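Local coordinates for protein DNA-entry nuclease (Competence-specific nuclease) (Streptococcus agalactiae ILRI112, PDB 4QGO) that probably cleaves DNA and RNA with little sequence preference, as a metal-dependent nuclease of the beta-beta-alpha (His-Me finger) type that contributes to virulence, at residues 136-141 with 206-211; 100-105 with 210-215; 112-117 with 172-177. The protein carries 1 engineered substitution. One frame throughout, in Å; residues are numbered along the deposited sequence.

Contact 1 of 3, residues 136-141 with 206-211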
loop_
_atom_site.group_PDB
_atom_site.type_symbol
_atom_site.label_atom_id
_atom_site.label_comp_id
_atom_site.label_asym_id
_atom_site.label_seq_id
_atom_site.Cartn_x
_atom_site.Cartn_y
_atom_site.Cartn_z
ATOM N N VAL A 136 -0.086 -5.585 -6.589
ATOM C CA VAL A 136 1.125 -6.305 -6.205
ATOM C C VAL A 136 0.775 -7.539 -5.387
ATOM O O VAL A 136 -0.370 -7.721 -4.952
ATOM C CB VAL A 136 2.105 -5.423 -5.398
ATOM C CG1 VAL A 136 2.627 -4.276 -6.260
ATOM C CG2 VAL A 136 1.444 -4.885 -4.110
ATOM N N THR A 137 1.771 -8.398 -5.188
ATOM C CA THR A 137 1.649 -9.513 -4.265
ATOM C C THR A 137 1.821 -8.967 -2.861
ATOM O O THR A 137 2.887 -8.471 -2.518
ATOM C CB THR A 137 2.714 -10.575 -4.556
ATOM O OG1 THR A 137 2.481 -11.116 -5.861
ATOM C CG2 THR A 137 2.676 -11.699 -3.515
ATOM N N GLN A 138 0.762 -9.031 -2.058
ATOM C CA GLN A 138 0.781 -8.419 -0.737
ATOM C C GLN A 138 0.389 -9.444 0.315
ATOM O O GLN A 138 -0.546 -10.242 0.112
ATOM C CB GLN A 138 -0.173 -7.221 -0.684
ATOM C CG GLN A 138 -0.010 -6.386 0.591
ATOM C CD GLN A 138 -0.813 -5.104 0.544
ATOM O OE1 GLN A 138 -1.886 -5.056 -0.066
ATOM N NE2 GLN A 138 -0.301 -4.055 1.182
ATOM N N THR A 139 1.091 -9.434 1.440
ATOM C CA THR A 139 0.733 -10.395 2.482
ATOM C C THR A 139 -0.727 -10.194 2.920
ATOM O O THR A 139 -1.244 -9.066 2.918
ATOM C CB THR A 139 1.665 -10.347 3.704
ATOM O OG1 THR A 139 1.460 -9.112 4.416
ATOM C CG2 THR A 139 3.120 -10.484 3.268
ATOM N N ALA A 140 -1.392 -11.290 3.277
ATOM C CA ALA A 140 -2.763 -11.199 3.751
ATOM C C ALA A 140 -2.854 -10.266 4.948
ATOM O O ALA A 140 -3.774 -9.454 5.026
ATOM C CB ALA A 140 -3.299 -12.580 4.111
ATOM N N HIS A 141 -1.902 -10.374 5.878
ATOM C CA HIS A 141 -1.910 -9.501 7.039
ATOM C C HIS A 141 -1.818 -8.027 6.668
ATOM O O HIS A 141 -2.596 -7.206 7.155
ATOM C CB HIS A 141 -0.758 -9.814 7.977
ATOM C CG HIS A 141 -0.585 -8.779 9.033
ATOM N ND1 HIS A 141 -1.442 -8.662 10.107
ATOM C CD2 HIS A 141 0.304 -7.765 9.146
ATOM C CE1 HIS A 141 -1.062 -7.641 10.858
ATOM N NE2 HIS A 141 -0.001 -7.084 10.300
ATOM N N ILE A 206 3.853 0.364 5.288
ATOM C CA ILE A 206 3.219 -0.858 5.769
ATOM C C ILE A 206 4.101 -2.028 5.360
ATOM O O ILE A 206 4.206 -2.332 4.172
ATOM C CB ILE A 206 1.848 -1.079 5.100
ATOM C CG1 ILE A 206 0.990 0.194 5.119
ATOM C CG2 ILE A 206 1.136 -2.275 5.741
ATOM C CD1 ILE A 206 0.609 0.659 6.474
ATOM N N PRO A 207 4.760 -2.681 6.331
ATOM C CA PRO A 207 5.650 -3.778 5.928
ATOM C C PRO A 207 4.879 -4.884 5.197
ATOM O O PRO A 207 3.775 -5.267 5.617
ATOM C CB PRO A 207 6.209 -4.290 7.272
ATOM C CG PRO A 207 6.110 -3.061 8.194
ATOM C CD PRO A 207 4.803 -2.430 7.786
ATOM N N ASN A 208 5.457 -5.384 4.106
ATOM C CA ASN A 208 4.851 -6.479 3.359
ATOM C C ASN A 208 5.292 -7.796 3.963
ATOM O O ASN A 208 6.048 -8.576 3.362
ATOM C CB ASN A 208 5.222 -6.403 1.883
ATOM C CG ASN A 208 4.249 -7.164 1.013
ATOM O OD1 ASN A 208 3.168 -7.563 1.474
ATOM N ND2 ASN A 208 4.615 -7.366 -0.257
ATOM N N THR A 209 4.806 -8.017 5.177
ATOM C CA THR A 209 5.251 -9.116 6.020
ATOM C C THR A 209 4.064 -9.796 6.688
ATOM O O THR A 209 2.951 -9.259 6.724
ATOM C CB THR A 209 6.217 -8.612 7.125
ATOM O OG1 THR A 209 5.552 -7.628 7.938
ATOM C CG2 THR A 209 7.476 -7.997 6.514
ATOM N N GLN A 210 4.314 -10.979 7.248
ATOM C CA GLN A 210 3.296 -11.713 7.985
ATOM C C GLN A 210 4.055 -12.483 9.069
ATOM O O GLN A 210 5.133 -13.019 8.803
ATOM C CB GLN A 210 2.555 -12.659 7.030
ATOM C CG GLN A 210 1.291 -13.325 7.601
ATOM C CD GLN A 210 0.183 -13.478 6.559
ATOM O OE1 GLN A 210 -0.045 -12.589 5.730
ATOM N NE2 GLN A 210 -0.500 -14.609 6.587
ATOM N N ALA A 211 3.512 -12.524 10.283
ATOM C CA ALA A 211 4.278 -13.029 11.429
ATOM C C ALA A 211 4.669 -14.501 11.296
ATOM O O ALA A 211 5.697 -14.928 11.819
ATOM C CB ALA A 211 3.516 -12.802 12.720
HETATM O O HOH W 1 2.337 -4.268 2.552
#

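Contact 2 of 3, residues 100-105 with 210-215. With SO4 (sulfate ion), chain D.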
loop_
_atom_site.group_PDB
_atom_site.type_symbol
_atom_site.label_atom_id
_atom_site.label_comp_id
_atom_site.label_asym_id
_atom_site.label_seq_id
_atom_site.Cartn_x
_atom_site.Cartn_y
_atom_site.Cartn_z
ATOM N N THR A 100 -1.176 -21.119 4.903
ATOM C CA THR A 100 -0.381 -20.803 6.089
ATOM C C THR A 100 -0.845 -21.587 7.316
ATOM O O THR A 100 -1.855 -22.297 7.270
ATOM C CB THR A 100 -0.506 -19.320 6.441
ATOM O OG1 THR A 100 -1.888 -19.022 6.656
ATOM C CG2 THR A 100 0.021 -18.449 5.304
ATOM N N ASN A 101 -0.088 -21.452 8.403
ATOM C CA ASN A 101 -0.499 -21.953 9.714
ATOM C C ASN A 101 -0.924 -20.817 10.625
ATOM O O ASN A 101 -0.522 -20.741 11.785
ATOM C CB ASN A 101 0.618 -22.756 10.364
ATOM C CG ASN A 101 1.038 -23.913 9.514
ATOM O OD1 ASN A 101 0.257 -24.841 9.274
ATOM N ND2 ASN A 101 2.259 -23.865 9.026
ATOM N N ASP A 102 -1.721 -19.907 10.083
ATOM C CA ASP A 102 -2.208 -18.789 10.865
ATOM C C ASP A 102 -3.677 -18.531 10.545
ATOM O O ASP A 102 -4.274 -19.240 9.729
ATOM C CB ASP A 102 -1.322 -17.543 10.694
ATOM C CG ASP A 102 -1.317 -16.986 9.279
ATOM O OD1 ASP A 102 -2.307 -17.160 8.532
ATOM O OD2 ASP A 102 -0.299 -16.335 8.938
ATOM N N HIS A 103 -4.269 -17.524 11.192
ATOM C CA HIS A 103 -5.712 -17.356 11.087
ATOM C C HIS A 103 -6.170 -16.873 9.711
ATOM O O HIS A 103 -7.348 -16.909 9.429
ATOM C CB HIS A 103 -6.226 -16.441 12.208
ATOM C CG HIS A 103 -5.949 -14.976 11.996
ATOM N ND1 HIS A 103 -4.751 -14.390 12.330
ATOM C CD2 HIS A 103 -6.732 -13.990 11.509
ATOM C CE1 HIS A 103 -4.799 -13.096 12.034
ATOM N NE2 HIS A 103 -5.993 -12.824 11.540
ATOM N N TYR A 104 -5.233 -16.381 8.889
ATOM C CA TYR A 104 -5.569 -15.937 7.533
ATOM C C TYR A 104 -5.828 -17.098 6.583
ATOM O O TYR A 104 -6.575 -16.963 5.612
ATOM C CB TYR A 104 -4.475 -15.030 6.954
ATOM C CG TYR A 104 -4.298 -13.753 7.743
ATOM C CD1 TYR A 104 -5.191 -12.692 7.595
ATOM C CD2 TYR A 104 -3.240 -13.603 8.632
ATOM C CE1 TYR A 104 -5.033 -11.527 8.318
ATOM C CE2 TYR A 104 -3.078 -12.442 9.364
ATOM C CZ TYR A 104 -3.973 -11.409 9.199
ATOM O OH TYR A 104 -3.806 -10.252 9.928
ATOM N N GLY A 105 -5.186 -18.231 6.846
ATOM C CA GLY A 105 -5.387 -19.418 6.036
ATOM C C GLY A 105 -4.552 -19.451 4.771
ATOM O O GLY A 105 -4.137 -20.514 4.326
ATOM N N GLN A 210 4.314 -10.979 7.248
ATOM C CA GLN A 210 3.296 -11.713 7.985
ATOM C C GLN A 210 4.055 -12.483 9.069
ATOM O O GLN A 210 5.133 -13.019 8.803
ATOM C CB GLN A 210 2.555 -12.659 7.030
ATOM C CG GLN A 210 1.291 -13.325 7.601
ATOM C CD GLN A 210 0.183 -13.478 6.559
ATOM O OE1 GLN A 210 -0.045 -12.589 5.730
ATOM N NE2 GLN A 210 -0.500 -14.609 6.587
ATOM N N ALA A 211 3.512 -12.524 10.283
ATOM C CA ALA A 211 4.278 -13.029 11.429
ATOM C C ALA A 211 4.669 -14.501 11.296
ATOM O O ALA A 211 5.697 -14.928 11.819
ATOM C CB ALA A 211 3.516 -12.802 12.720
ATOM N N SER A 212 3.871 -15.270 10.565
ATOM C CA SER A 212 4.032 -16.723 10.544
ATOM C C SER A 212 4.925 -17.237 9.425
ATOM O O SER A 212 5.081 -18.437 9.268
ATOM C CB SER A 212 2.664 -17.403 10.431
ATOM O OG SER A 212 2.155 -17.285 9.111
ATOM N N TYR A 213 5.510 -16.341 8.638
ATOM C CA TYR A 213 6.379 -16.790 7.564
ATOM C C TYR A 213 7.380 -15.737 7.143
ATOM O O TYR A 213 7.269 -14.578 7.538
ATOM C CB TYR A 213 5.559 -17.278 6.360
ATOM C CG TYR A 213 4.736 -16.244 5.587
ATOM C CD1 TYR A 213 5.345 -15.286 4.763
ATOM C CD2 TYR A 213 3.347 -16.295 5.605
ATOM C CE1 TYR A 213 4.586 -14.384 4.037
ATOM C CE2 TYR A 213 2.575 -15.396 4.868
ATOM C CZ TYR A 213 3.206 -14.452 4.079
ATOM O OH TYR A 213 2.456 -13.569 3.338
ATOM N N THR A 214 8.348 -16.143 6.330
ATOM C CA THR A 214 9.228 -15.187 5.680
ATOM C C THR A 214 9.081 -15.295 4.171
ATOM O O THR A 214 8.693 -16.328 3.639
ATOM C CB THR A 214 10.706 -15.370 6.101
ATOM O OG1 THR A 214 11.122 -16.715 5.832
ATOM C CG2 THR A 214 10.869 -15.063 7.578
ATOM N N MET A 215 9.372 -14.200 3.485
ATOM C CA MET A 215 9.303 -14.159 2.034
ATOM C C MET A 215 10.618 -13.692 1.429
ATOM O O MET A 215 11.258 -12.788 1.954
ATOM C CB MET A 215 8.189 -13.216 1.577
ATOM C CG MET A 215 8.033 -13.189 0.058
ATOM S SD MET A 215 6.842 -11.974 -0.531
ATOM C CE MET A 215 5.291 -12.784 -0.180
HETATM S S SO4 D . -6.881 -9.276 11.094
HETATM O O1 SO4 D . -5.967 -8.772 10.076
HETATM O O2 SO4 D . -7.841 -8.242 11.470
HETATM O O3 SO4 D . -7.596 -10.436 10.566
HETATM O O4 SO4 D . -6.120 -9.702 12.269
HETATM O O HOH W 2 2.266 -19.969 8.448
HETATM O O HOH W 3 0.819 -14.589 10.832
#

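Contact 3 of 3, residues 112-117 with 172-177. Engineered in segment 112-117: A112 (natural residue His). With SO4 (sulfate ion), chain C; SO4 (sulfate ion), chain E.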
loop_
_atom_site.group_PDB
_atom_site.type_symbol
_atom_site.label_atom_id
_atom_site.label_comp_id
_atom_site.label_asym_id
_atom_site.label_seq_id
_atom_site.Cartn_x
_atom_site.Cartn_y
_atom_site.Cartn_z
ATOM N N ALA A 112 -4.161 -4.074 -4.076
ATOM C CA ALA A 112 -4.290 -2.841 -4.851
ATOM C C ALA A 112 -3.475 -1.709 -4.246
ATOM O O ALA A 112 -3.446 -1.539 -3.028
ATOM C CB ALA A 112 -5.747 -2.418 -4.925
ATOM N N LEU A 113 -2.824 -0.924 -5.099
ATOM C CA LEU A 113 -2.176 0.300 -4.628
ATOM C C LEU A 113 -3.253 1.319 -4.279
ATOM O O LEU A 113 -3.284 1.857 -3.164
ATOM C CB LEU A 113 -1.230 0.877 -5.687
ATOM C CG LEU A 113 0.180 0.266 -5.751
ATOM C CD1 LEU A 113 0.175 -1.222 -6.051
ATOM C CD2 LEU A 113 1.010 1.001 -6.813
ATOM N N ILE A 114 -4.135 1.570 -5.246
ATOM C CA ILE A 114 -5.269 2.473 -5.052
ATOM C C ILE A 114 -6.550 1.643 -4.991
ATOM O O ILE A 114 -6.914 0.983 -5.959
ATOM C CB ILE A 114 -5.383 3.502 -6.198
ATOM C CG1 ILE A 114 -4.047 4.223 -6.433
ATOM C CG2 ILE A 114 -6.477 4.506 -5.886
ATOM C CD1 ILE A 114 -3.606 5.107 -5.281
ATOM N N ALA A 115 -7.215 1.680 -3.837
ATOM C CA ALA A 115 -8.402 0.865 -3.571
ATOM C C ALA A 115 -9.596 1.153 -4.477
ATOM O O ALA A 115 -9.872 2.300 -4.831
ATOM C CB ALA A 115 -8.815 1.001 -2.102
ATOM N N TYR A 116 -10.305 0.085 -4.822
ATOM C CA TYR A 116 -11.505 0.165 -5.629
ATOM C C TYR A 116 -12.511 1.142 -5.034
ATOM O O TYR A 116 -13.084 1.964 -5.746
ATOM C CB TYR A 116 -12.139 -1.232 -5.760
ATOM C CG TYR A 116 -13.404 -1.238 -6.591
ATOM C CD1 TYR A 116 -13.342 -1.154 -7.973
ATOM C CD2 TYR A 116 -14.658 -1.301 -5.990
ATOM C CE1 TYR A 116 -14.487 -1.145 -8.742
ATOM C CE2 TYR A 116 -15.807 -1.306 -6.757
ATOM C CZ TYR A 116 -15.711 -1.218 -8.130
ATOM O OH TYR A 116 -16.848 -1.211 -8.910
ATOM N N ALA A 117 -12.732 1.059 -3.727
ATOM C CA ALA A 117 -13.731 1.920 -3.100
ATOM C C ALA A 117 -13.363 3.401 -3.204
ATOM O O ALA A 117 -14.231 4.266 -3.187
ATOM C CB ALA A 117 -13.936 1.527 -1.645
ATOM N N TYR A 172 -3.415 11.801 -2.342
ATOM C CA TYR A 172 -3.042 10.444 -1.922
ATOM C C TYR A 172 -1.928 9.929 -2.820
ATOM O O TYR A 172 -1.973 10.112 -4.041
ATOM C CB TYR A 172 -4.280 9.551 -2.072
ATOM C CG TYR A 172 -4.259 8.151 -1.469
ATOM C CD1 TYR A 172 -3.797 7.917 -0.179
ATOM C CD2 TYR A 172 -4.791 7.074 -2.174
ATOM C CE1 TYR A 172 -3.820 6.631 0.369
ATOM C CE2 TYR A 172 -4.825 5.797 -1.630
ATOM C CZ TYR A 172 -4.348 5.584 -0.362
ATOM O OH TYR A 172 -4.378 4.313 0.191
ATOM N N ARG A 173 -0.923 9.296 -2.220
ATOM C CA ARG A 173 0.197 8.747 -2.973
ATOM C C ARG A 173 0.599 7.414 -2.366
ATOM O O ARG A 173 0.853 7.325 -1.167
ATOM C CB ARG A 173 1.383 9.722 -2.995
ATOM C CG ARG A 173 2.594 9.254 -3.823
ATOM C CD ARG A 173 3.560 10.416 -4.109
ATOM N NE ARG A 173 4.070 11.049 -2.888
ATOM C CZ ARG A 173 4.419 12.330 -2.787
ATOM N NH1 ARG A 173 4.319 13.153 -3.835
ATOM N NH2 ARG A 173 4.866 12.804 -1.629
ATOM N N VAL A 174 0.625 6.378 -3.201
ATOM C CA VAL A 174 0.958 5.030 -2.759
ATOM C C VAL A 174 2.119 4.501 -3.594
ATOM O O VAL A 174 2.049 4.456 -4.826
ATOM C CB VAL A 174 -0.247 4.091 -2.902
ATOM C CG1 VAL A 174 0.142 2.674 -2.513
ATOM C CG2 VAL A 174 -1.421 4.585 -2.039
ATOM N N THR A 175 3.201 4.124 -2.920
ATOM C CA THR A 175 4.417 3.728 -3.616
ATOM C C THR A 175 4.913 2.399 -3.073
ATOM O O THR A 175 5.311 2.315 -1.916
ATOM C CB THR A 175 5.527 4.768 -3.429
ATOM O OG1 THR A 175 5.028 6.082 -3.757
ATOM C CG2 THR A 175 6.725 4.454 -4.322
ATOM N N PRO A 176 4.888 1.349 -3.900
ATOM C CA PRO A 176 5.550 0.102 -3.492
ATOM C C PRO A 176 7.046 0.350 -3.327
ATOM O O PRO A 176 7.669 0.970 -4.207
ATOM C CB PRO A 176 5.297 -0.841 -4.674
ATOM C CG PRO A 176 4.128 -0.226 -5.431
ATOM C CD PRO A 176 4.294 1.259 -5.245
ATOM N N LEU A 177 7.608 -0.108 -2.212
ATOM C CA LEU A 177 9.048 0.039 -1.958
ATOM C C LEU A 177 9.756 -1.281 -2.260
ATOM O O LEU A 177 9.400 -2.324 -1.691
ATOM C CB LEU A 177 9.306 0.479 -0.514
ATOM C CG LEU A 177 8.596 1.751 -0.053
ATOM C CD1 LEU A 177 9.018 2.091 1.372
ATOM C CD2 LEU A 177 8.881 2.905 -1.005
HETATM S S SO4 C . 4.428 13.047 -7.443
HETATM O O1 SO4 C . 4.761 11.634 -7.530
HETATM O O2 SO4 C . 4.009 13.540 -8.744
HETATM O O3 SO4 C . 5.589 13.828 -6.999
HETATM O O4 SO4 C . 3.336 13.246 -6.501
HETATM S S SO4 E . -17.250 -2.101 -12.509
HETATM O O1 SO4 E . -16.725 -3.456 -12.364
HETATM O O2 SO4 E . -16.478 -1.186 -11.668
HETATM O O3 SO4 E . -17.146 -1.683 -13.904
HETATM O O4 SO4 E . -18.653 -2.085 -12.104
HETATM O O HOH W 4 -5.364 2.478 -1.590
#

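Contact 1 of 3, residues 136-141 with 206-211
T139, the last residue of the second strand in the two-stranded sheet 108-112/135-139, is also the N-cap of helix 140-144, and N208 and Q210 meet it just past the end of strand 201-207. These two strands and the helix probably form the beta-beta-alpha (His-Me finger) element, and the chain leaving strand 201-207 docks on its strand-to-helix junction. N208 reads the edge of strand 135-139 with both ends of its amide, much as a neighbouring backbone would. Its OD1 takes the N-H of T139 at 2.8 Å, nearly straight at 169°, while its ND2 gives a hydrogen to T137 O at 3.1 Å. Both bonds lie in the plane of the carbonyl involved. chi1 (-159°) puts CG anti to the backbone N; P186 O takes another bond from ND2. N208 is itself the centre of an inverse gamma turn. T139 answers with its hydroxyl: OG1 donates to T209 O at 2.8 Å from above that carbonyl's plane, and it is also bonded to S142 OG. One step on, Q210 OE1 comes up to the helix start and accepts from H141 N at 2.9 Å, again from above the amide plane. A140 N is also close to this oxygen but is not hydrogen-bonded to it. A water bridges Q138 NE2 and I206 O, and NE2 has a further partner in Q153 OE1. The first-turn N-H of H141 is thus satisfied by a side chain. The positive helix end probably polarises the Q210 amide, making its NE2 a better donor to D102.

Contact 2 of 3, residues 100-105 with 210-215
The carboxylate of D102 and the amide of Q210 cross at about a right angle as side chains, yet their planes differ by only 33°. This pairing joins two type I beta turns, D102 to G105 in the loop leading to strand 108-112 and Q210 to Y213 at the entry to the C-terminal hairpin 213-215/222-224. NE2 of Q210 donates to the syn lone pair of D102 OD2 at 2.9 Å, with the oxygen close to the amide plane. The hydroxyl of S212 reaches the same oxygen from above the carboxylate plane, OG to OD2 being 2.6 Å. A water bound to OD2 also touches S212 N, weakly. The other oxygen, OD1, serves its own loop: T100 OG1 at 2.7 Å and Y104 N at 3.0 Å approach from opposite faces of the carboxylate, the second bond closing an Asx turn. chi1 (64°) puts CG between the backbone N and the carbonyl carbon. So many donors probably favour the charged form of D102 and fix the rotation of the group.

Beside the polar pair, the Y104 ring is tilted 47° to the Q210 amide, CD2 lying 3.6 Å from NE2. T100 CG2 packs obliquely on the Y213 ring, 4.0 Å from CD2, while Q210 CB covers one face of that ring near its rim; Y213 OH is bonded to A107 O. Y104 OH, also the partner of H141 ND1, meets a sulfate, probably from the crystallisation liquor, that H103 shares: Y104 OH donates to O1 at 2.6 Å, and H103 NE2 to O3 at 3.0 Å.

Contact 3 of 3, residues 112-117 with 172-177
L113 sets its CD2 methyl against the ring of P176, 3.6 Å from CG, the two side chains meeting at about a right angle. Further back, L113 CB lies 3.9 Å from V174 CG1, so one leucine spans two residues of strand 170-177. I114 adds a second apolar contact: its CD1, turned by chi2 of -66°, is 3.9 Å from Y172 CD2 and equally far from V174 CG2. I114 and Y172 slide past each other in opposite directions, CD1 approaching the ring obliquely. One face of that ring is met by V174 CG2, two residues along the same strand.

The next shell is polar. No direct hydrogen bond crosses the contact; a water takes that part, donating to L113 O at 2.7 Å and accepting from A115 N and, at 2.7 Å, from Y172 OH. It lies at the edge of the tyrosine ring, in its plane, and so ties the phenol to the turn that leads into helix 116-119, whose N-cap position is A115. Behind this turn, N134 OD1 receives I114 N, and L113 has a backbone bond to N134. A112, an engineered alanine where the natural sequence has His, ends strand 108-112 just before it. The buried contact lies near the centre of the chain and joins the segment linking strand 108-112 to helix 116-119 with an inner strand of the large antiparallel sheet. Strand 170-177 runs between 66-70 and 188-195; A66 and M189 also touch L113, and helix 153-165 reaches Y172 through E157 and V160.

In the fold
From the N terminus, segment 100-105 opens contact 2, and 112-117, running from the end of the small sheet's first strand into helix 116-119, opens contact 3. Segment 136-141, on the small sheet's second strand, opens contact 1. Strand 170-177 closes contact 3 across 54 residues; 206-211 then closes contact 1 and 210-215 contact 2, the widest loop at 104 residues. Contacts 1 and 3 cross, and V136 packs on L113 between them. Contact 3 is nested within the loop of contact 2. Contacts 1 and 2 share Q210 and A211. Together they fasten the small sheet and its flanking turns to the large antiparallel sheet and to the C-terminal hairpin.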